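PDB 5YNL: arginase from Glaciozyma antarctica, which probably catalyses, as other arginases do, the hydrolysis of L-arginine to L-ornithine and urea, in a form adapted to the cold. Local coordinates for residues A[279-284]-A[322-327]; A[310-315]-A[349-354]. One frame throughout, in Å; residues are numbered along the deposited sequence.

Both contacts belong to one layered piece of the arginase alpha/beta fold. Contact 1 pairs the neighbouring parallel strands 281-286 and 324-330 inside the eight-stranded sheet, and contact 2 joins helices 308-320 and 345-356, which lie over one face of it. Helix 308-320 lies in the beta-alpha-beta crossover between the two strands. The contact centres are about 14 Å apart, yet the layers touch: L283 CD2 lies 4.2 Å from C315 SG, and L327 CD2 reaches V353 CA at 4.1 Å. Leucines suit this seam because their branched apolar ends pack against the helices. In arginases the metal site lies at the C-terminal ends of the sheet strands; S284, on strand 281-286, bonds H155.

Contact 1. Residues A[279-284]-A[322-327]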
ATOM      1  N   ARG A 279      13.080   8.562  -5.747  1.00 40.56           N
ATOM      2  CA  ARG A 279      12.597   7.176  -5.740  1.00 39.44           C
ATOM      3  C   ARG A 279      11.107   7.057  -6.048  1.00 39.55           C
ATOM      4  O   ARG A 279      10.304   7.856  -5.551  1.00 39.44           O
ATOM      5  CB  ARG A 279      12.870   6.529  -4.369  1.00 38.44           C
ATOM      6  CG  ARG A 279      14.366   6.224  -4.071  1.00 41.33           C
ATOM      7  CD  ARG A 279      14.494   5.429  -2.792  1.00 41.22           C
ATOM      8  NE  ARG A 279      15.866   5.290  -2.315  1.00 44.14           N
ATOM      9  CZ  ARG A 279      16.704   4.312  -2.663  1.00 46.95           C
ATOM     10  NH1 ARG A 279      17.924   4.291  -2.161  1.00 49.89           N
ATOM     11  NH2 ARG A 279      16.335   3.367  -3.513  1.00 47.15           N
ATOM     12  N   PRO A 280      10.727   6.051  -6.855  1.00 40.07           N
ATOM     13  CA  PRO A 280       9.292   5.789  -7.057  1.00 40.42           C
ATOM     14  C   PRO A 280       8.656   5.501  -5.698  1.00 38.30           C
ATOM     15  O   PRO A 280       9.344   4.960  -4.837  1.00 36.64           O
ATOM     16  CB  PRO A 280       9.279   4.508  -7.908  1.00 41.49           C
ATOM     17  CG  PRO A 280      10.628   4.473  -8.576  1.00 42.08           C
ATOM     18  CD  PRO A 280      11.575   5.073  -7.557  1.00 40.72           C
ATOM     19  N   ILE A 281       7.393   5.864  -5.496  1.00 30.25           N
ATOM     20  CA  ILE A 281       6.743   5.620  -4.215  1.00 28.16           C
ATOM     21  C   ILE A 281       5.648   4.555  -4.350  1.00 28.30           C
ATOM     22  O   ILE A 281       4.786   4.642  -5.243  1.00 30.12           O
ATOM     23  CB  ILE A 281       6.115   6.923  -3.627  1.00 27.39           C
ATOM     24  CG1 ILE A 281       7.193   7.785  -2.961  1.00 27.20           C
ATOM     25  CG2 ILE A 281       5.004   6.602  -2.617  1.00 25.36           C
ATOM     26  CD1 ILE A 281       6.781   9.285  -2.730  1.00 27.96           C
ATOM     27  N   HIS A 282       5.678   3.572  -3.448  1.00 30.54           N
ATOM     28  CA  HIS A 282       4.608   2.605  -3.313  1.00 31.41           C
ATOM     29  C   HIS A 282       3.840   2.978  -2.051  1.00 28.89           C
ATOM     30  O   HIS A 282       4.372   2.877  -0.931  1.00 26.78           O
ATOM     31  CB  HIS A 282       5.160   1.170  -3.201  1.00 32.23           C
ATOM     32  CG  HIS A 282       4.132   0.091  -3.369  1.00 34.99           C
ATOM     33  ND1 HIS A 282       2.778   0.343  -3.489  1.00 36.51           N
ATOM     34  CD2 HIS A 282       4.257  -1.256  -3.428  1.00 37.07           C
ATOM     35  CE1 HIS A 282       2.124  -0.794  -3.627  1.00 39.72           C
ATOM     36  NE2 HIS A 282       3.001  -1.782  -3.584  1.00 39.92           N
ATOM     37  N   LEU A 283       2.603   3.428  -2.215  1.00 31.72           N
ATOM     38  CA  LEU A 283       1.796   3.768  -1.040  1.00 29.21           C
ATOM     39  C   LEU A 283       0.805   2.662  -0.780  1.00 31.22           C
ATOM     40  O   LEU A 283      -0.166   2.481  -1.552  1.00 33.85           O
ATOM     41  CB  LEU A 283       1.049   5.102  -1.208  1.00 28.31           C
ATOM     42  CG  LEU A 283       0.129   5.579  -0.076  1.00 25.74           C
ATOM     43  CD1 LEU A 283       0.852   5.696   1.294  1.00 23.72           C
ATOM     44  CD2 LEU A 283      -0.447   6.921  -0.461  1.00 25.61           C
ATOM     45  N   SER A 284       1.047   1.908   0.293  1.00 22.60           N
ATOM     46  CA  SER A 284       0.173   0.771   0.602  1.00 25.70           C
ATOM     47  C   SER A 284      -0.739   1.146   1.766  1.00 24.57           C
ATOM     48  O   SER A 284      -0.324   1.087   2.935  1.00 23.68           O
ATOM     49  CB  SER A 284       1.003  -0.471   0.930  1.00 27.61           C
ATOM     50  OG  SER A 284       0.229  -1.639   0.748  1.00 32.74           O
ATOM     51  N   ASN A 322       4.714  13.687  -7.338  1.00 42.77           N
ATOM     52  CA  ASN A 322       4.792  13.008  -8.646  1.00 43.61           C
ATOM     53  C   ASN A 322       5.566  11.680  -8.656  1.00 43.85           C
ATOM     54  O   ASN A 322       5.799  11.109  -9.720  1.00 44.35           O
ATOM     55  CB  ASN A 322       5.320  13.941  -9.756  1.00 43.23           C
ATOM     56  CG  ASN A 322       4.354  15.047 -10.097  1.00 43.04           C
ATOM     57  OD1 ASN A 322       3.150  14.810 -10.244  1.00 43.89           O
ATOM     58  ND2 ASN A 322       4.873  16.273 -10.226  1.00 42.05           N
ATOM     59  N   LEU A 323       5.940  11.183  -7.476  1.00 30.73           N
ATOM     60  CA  LEU A 323       6.774   9.976  -7.382  1.00 30.11           C
ATOM     61  C   LEU A 323       5.959   8.675  -7.287  1.00 29.58           C
ATOM     62  O   LEU A 323       6.506   7.576  -7.403  1.00 29.42           O
ATOM     63  CB  LEU A 323       7.755  10.087  -6.208  1.00 28.98           C
ATOM     64  CG  LEU A 323       8.629  11.358  -6.213  1.00 29.71           C
ATOM     65  CD1 LEU A 323       9.192  11.657  -4.825  1.00 29.03           C
ATOM     66  CD2 LEU A 323       9.758  11.253  -7.223  1.00 31.08           C
ATOM     67  N   LEU A 324       4.650   8.791  -7.080  1.00 31.52           N
ATOM     68  CA  LEU A 324       3.822   7.602  -6.865  1.00 31.07           C
ATOM     69  C   LEU A 324       3.683   6.710  -8.123  1.00 33.17           C
ATOM     70  O   LEU A 324       3.274   7.173  -9.185  1.00 35.12           O
ATOM     71  CB  LEU A 324       2.445   8.024  -6.362  1.00 31.05           C
ATOM     72  CG  LEU A 324       1.442   6.911  -6.060  1.00 31.04           C
ATOM     73  CD1 LEU A 324       1.745   6.281  -4.693  1.00 27.20           C
ATOM     74  CD2 LEU A 324       0.010   7.476  -6.111  1.00 32.01           C
ATOM     75  N   VAL A 325       4.018   5.432  -7.994  1.00 37.34           N
ATOM     76  CA  VAL A 325       3.780   4.497  -9.089  1.00 39.43           C
ATOM     77  C   VAL A 325       2.778   3.406  -8.710  1.00 40.21           C
ATOM     78  O   VAL A 325       2.121   2.845  -9.580  1.00 42.29           O
ATOM     79  CB  VAL A 325       5.076   3.842  -9.586  1.00 39.29           C
ATOM     80  CG1 VAL A 325       5.999   4.888 -10.229  1.00 39.47           C
ATOM     81  CG2 VAL A 325       5.782   3.121  -8.432  1.00 37.16           C
ATOM     82  N   SER A 326       2.648   3.122  -7.417  1.00 40.21           N
ATOM     83  CA  SER A 326       1.716   2.100  -6.953  0.78 41.39           C
ATOM     84  C   SER A 326       0.969   2.497  -5.703  1.00 39.97           C
ATOM     85  O   SER A 326       1.549   3.054  -4.761  1.00 36.04           O
ATOM     86  CB  SER A 326       2.421   0.774  -6.700  0.78 40.99           C
ATOM     87  OG  SER A 326       2.518   0.036  -7.892  0.78 43.19           O
ATOM     88  N   LEU A 327      -0.321   2.180  -5.710  1.00 35.52           N
ATOM     89  CA  LEU A 327      -1.241   2.497  -4.632  1.00 31.24           C
ATOM     90  C   LEU A 327      -2.050   1.255  -4.277  1.00 32.67           C
ATOM     91  O   LEU A 327      -2.731   0.683  -5.155  1.00 34.45           O
ATOM     92  CB  LEU A 327      -2.209   3.584  -5.106  1.00 29.60           C
ATOM     93  CG  LEU A 327      -3.426   3.903  -4.236  1.00 26.54           C
ATOM     94  CD1 LEU A 327      -2.976   4.480  -2.894  1.00 23.52           C
ATOM     95  CD2 LEU A 327      -4.325   4.855  -4.972  1.00 26.37           C
TER
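I281 and L323 open the pairing of two neighbouring parallel strands in the central sheet of the arginase alpha/beta fold. Backbone bonds carry most of it. I281 N donates to L323 O (2.7 Å), approaching from above the carbonyl plane, and L283 N donates to S326 O at 2.8 Å. Between them lies a beta bulge: I281 pairs with L324 but H282 with S326. V325 is the extra residue (psi -24°), which lets I281 O accept V325 N at 3.0 Å and, weakly, S326 N.

Apolar packing falls on the face bearing I281, L283, L324 and L327. CD1 of L324 lies 3.5 Å from I281 O and 3.7 Å from L283 CB. Beta-branched I281 suits an extended strand and gives two arms, CG2 to L324 CD1 (3.9 Å) and CD1 to L323 CB (3.7 Å). P280 CB meets V325 CG2 at the start of the pairing.

On the opposite face H282 and S326 pair, next to helix 158-168, where the small serine's hydroxyl bonds T165. With CG anti to the backbone N (chi1 -167°), H282 brings ND1 into a weak bond to S326 O. S326 CB makes a CH-pi contact over one ring face, offset toward the rim, 3.6 Å from the centroid and 29° off the normal.

Contact 2. Residues A[310-315]-A[349-354]; sequences EGHYIC and GRSLVR
L352 reaches across to G311, and the close part of this helix pair is built around that approach. Its CD2 methyl sits 3.4 Å from G311 O and 3.5 Å from H312 N, so it meets main-chain atoms; a residue without a side chain leaves the helix surface low there. CG of L352 lies anti to its carbonyl carbon (chi1 -58°); CD1 continues the extended chain, and the other branch, CD2, turns to the neighbouring helix. One turn beyond G311, C315 points toward 349-354 and lays SG against L352 CB at 3.8 Å; a cysteine is slim and weakly polar enough for this buried place.

The partly exposed side is looser. There H312 and S351, polar residues that tolerate solvent, face each other without a hydrogen bond: S351 OG lies near the plane of the imidazole at its edge, 4.1 Å from H312 ND1. Beyond the contact, R350 and R354 both form salt bridges with D89, and R350 also with D347.

With axes 9.1 Å apart and inclined by 25°, the two helices run side by side in nearly the same direction, as neighbouring helices do on one face of a parallel alpha/beta sheet, here that of the arginase fold.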
ATOM      1  N   GLU A 310      -6.674  13.256   7.674  1.00 24.77           N
ATOM      2  CA  GLU A 310      -5.288  12.784   7.720  1.00 24.86           C
ATOM      3  C   GLU A 310      -4.993  11.694   6.695  1.00 24.09           C
ATOM      4  O   GLU A 310      -3.921  11.706   6.080  1.00 23.93           O
ATOM      5  CB  GLU A 310      -4.901  12.286   9.127  1.00 26.49           C
ATOM      6  CG  GLU A 310      -4.643  13.394  10.165  1.00 27.73           C
ATOM      7  CD  GLU A 310      -4.799  12.900  11.602  1.00 29.85           C
ATOM      8  OE1 GLU A 310      -5.431  11.836  11.802  1.00 30.79           O
ATOM      9  OE2 GLU A 310      -4.311  13.571  12.529  1.00 31.23           O
ATOM     10  N   GLY A 311      -5.903  10.739   6.518  1.00 33.44           N
ATOM     11  CA  GLY A 311      -5.709   9.710   5.504  1.00 33.18           C
ATOM     12  C   GLY A 311      -5.685  10.355   4.118  1.00 33.00           C
ATOM     13  O   GLY A 311      -4.939   9.946   3.211  1.00 32.86           O
ATOM     14  N   HIS A 312      -6.505  11.389   3.961  1.00 37.27           N
ATOM     15  CA  HIS A 312      -6.553  12.132   2.716  1.00 38.00           C
ATOM     16  C   HIS A 312      -5.273  12.934   2.458  1.00 37.51           C
ATOM     17  O   HIS A 312      -4.715  12.887   1.358  1.00 38.37           O
ATOM     18  CB  HIS A 312      -7.728  13.082   2.727  1.00 39.52           C
ATOM     19  CG  HIS A 312      -7.985  13.710   1.403  1.00 40.89           C
ATOM     20  ND1 HIS A 312      -9.011  13.305   0.588  1.00 42.53           N
ATOM     21  CD2 HIS A 312      -7.341  14.707   0.756  1.00 41.20           C
ATOM     22  CE1 HIS A 312      -8.990  14.034  -0.524  1.00 43.79           C
ATOM     23  NE2 HIS A 312      -7.989  14.885  -0.443  1.00 43.01           N
ATOM     24  N   TYR A 313      -4.833  13.699   3.460  1.00 21.88           N
ATOM     25  CA  TYR A 313      -3.581  14.441   3.347  1.00 23.25           C
ATOM     26  C   TYR A 313      -2.397  13.532   2.978  1.00 23.93           C
ATOM     27  O   TYR A 313      -1.542  13.920   2.191  1.00 26.37           O
ATOM     28  CB  TYR A 313      -3.267  15.263   4.607  1.00 23.98           C
ATOM     29  CG  TYR A 313      -1.965  16.015   4.460  1.00 27.01           C
ATOM     30  CD1 TYR A 313      -1.925  17.240   3.821  1.00 28.96           C
ATOM     31  CD2 TYR A 313      -0.766  15.474   4.919  1.00 28.34           C
ATOM     32  CE1 TYR A 313      -0.739  17.925   3.653  1.00 32.19           C
ATOM     33  CE2 TYR A 313       0.446  16.163   4.750  1.00 31.95           C
ATOM     34  CZ  TYR A 313       0.437  17.386   4.112  1.00 33.68           C
ATOM     35  OH  TYR A 313       1.609  18.072   3.932  1.00 36.39           O
ATOM     36  N   ILE A 314      -2.334  12.333   3.541  1.00 21.08           N
ATOM     37  CA  ILE A 314      -1.264  11.415   3.164  1.00 21.16           C
ATOM     38  C   ILE A 314      -1.292  11.187   1.645  1.00 22.31           C
ATOM     39  O   ILE A 314      -0.237  11.224   0.971  1.00 24.34           O
ATOM     40  CB  ILE A 314      -1.372  10.049   3.893  1.00 19.78           C
ATOM     41  CG1 ILE A 314      -1.271  10.231   5.414  1.00 19.64           C
ATOM     42  CG2 ILE A 314      -0.309   9.078   3.418  1.00 19.87           C
ATOM     43  CD1 ILE A 314      -1.196   8.874   6.199  1.00 19.40           C
ATOM     44  N   CYS A 315      -2.491  10.959   1.107  1.00 29.49           N
ATOM     45  CA  CYS A 315      -2.646  10.682  -0.314  1.00 31.24           C
ATOM     46  C   CYS A 315      -2.352  11.908  -1.149  1.00 34.12           C
ATOM     47  O   CYS A 315      -1.741  11.797  -2.208  1.00 37.10           O
ATOM     48  CB  CYS A 315      -4.057  10.130  -0.619  1.00 30.42           C
ATOM     49  SG  CYS A 315      -4.315   8.465   0.087  1.00 29.45           S
ATOM     50  N   GLY A 349     -12.695   5.142   0.361  1.00 37.38           N
ATOM     51  CA  GLY A 349     -11.681   4.524  -0.489  1.00 33.50           C
ATOM     52  C   GLY A 349     -11.622   5.268  -1.808  1.00 36.49           C
ATOM     53  O   GLY A 349     -10.553   5.598  -2.305  1.00 32.77           O
ATOM     54  N   ARG A 350     -12.789   5.579  -2.348  1.00 32.85           N
ATOM     55  CA  ARG A 350     -12.872   6.307  -3.603  1.00 34.83           C
ATOM     56  C   ARG A 350     -12.202   7.675  -3.540  1.00 35.60           C
ATOM     57  O   ARG A 350     -11.460   8.065  -4.437  1.00 33.66           O
ATOM     58  CB  ARG A 350     -14.325   6.470  -4.025  1.00 39.33           C
ATOM     59  CG  ARG A 350     -14.450   6.493  -5.505  1.00 38.53           C
ATOM     60  CD  ARG A 350     -15.869   6.222  -5.934  1.00 42.37           C
ATOM     61  NE  ARG A 350     -16.641   7.450  -5.940  1.00 44.13           N
ATOM     62  CZ  ARG A 350     -17.828   7.582  -5.376  1.00 46.48           C
ATOM     63  NH1 ARG A 350     -18.385   6.542  -4.768  1.00 47.34           N
ATOM     64  NH2 ARG A 350     -18.461   8.749  -5.435  1.00 48.34           N
ATOM     65  N   SER A 351     -12.499   8.402  -2.474  1.00 35.36           N
ATOM     66  CA  SER A 351     -11.900   9.699  -2.258  1.00 36.42           C
ATOM     67  C   SER A 351     -10.362   9.604  -2.224  1.00 30.51           C
ATOM     68  O   SER A 351      -9.708  10.407  -2.874  1.00 31.54           O
ATOM     69  CB  SER A 351     -12.456  10.338  -0.982  1.00 35.10           C
ATOM     70  OG  SER A 351     -12.409  11.752  -1.068  1.00 35.72           O
ATOM     71  N   LEU A 352      -9.805   8.619  -1.508  1.00 36.26           N
ATOM     72  CA  LEU A 352      -8.359   8.523  -1.363  1.00 29.76           C
ATOM     73  C   LEU A 352      -7.719   8.159  -2.707  1.00 29.60           C
ATOM     74  O   LEU A 352      -6.597   8.610  -3.016  1.00 29.01           O
ATOM     75  CB  LEU A 352      -7.938   7.495  -0.310  1.00 25.38           C
ATOM     76  CG  LEU A 352      -8.401   7.592   1.152  1.00 25.00           C
ATOM     77  CD1 LEU A 352      -7.998   6.303   1.922  1.00 24.55           C
ATOM     78  CD2 LEU A 352      -7.802   8.845   1.861  1.00 23.74           C
ATOM     79  N   VAL A 353      -8.411   7.340  -3.503  1.00 30.34           N
ATOM     80  CA  VAL A 353      -7.875   6.976  -4.813  1.00 29.60           C
ATOM     81  C   VAL A 353      -7.758   8.235  -5.671  1.00 33.51           C
ATOM     82  O   VAL A 353      -6.674   8.546  -6.148  1.00 32.96           O
ATOM     83  CB  VAL A 353      -8.724   5.882  -5.548  1.00 31.48           C
ATOM     84  CG1 VAL A 353      -8.287   5.748  -6.989  1.00 32.67           C
ATOM     85  CG2 VAL A 353      -8.587   4.526  -4.845  1.00 31.05           C
ATOM     86  N   ARG A 354      -8.871   8.962  -5.834  1.00 34.31           N
ATOM     87  CA  ARG A 354      -8.909  10.166  -6.670  0.62 38.44           C
ATOM     88  C   ARG A 354      -7.787  11.097  -6.278  1.00 41.15           C
ATOM     89  O   ARG A 354      -7.083  11.637  -7.123  1.00 42.16           O
ATOM     90  CB  ARG A 354     -10.241  10.909  -6.514  0.62 42.99           C
ATOM     91  CG  ARG A 354     -11.458  10.126  -6.985  0.62 41.42           C
ATOM     92  CD  ARG A 354     -12.652  11.045  -7.233  0.62 44.10           C
ATOM     93  NE  ARG A 354     -13.044  11.839  -6.065  0.62 47.97           N
ATOM     94  CZ  ARG A 354     -13.944  11.461  -5.155  0.62 49.96           C
ATOM     95  NH1 ARG A 354     -14.549  10.286  -5.254  0.62 49.20           N
ATOM     96  NH2 ARG A 354     -14.231  12.256  -4.138  0.62 52.06           N
TER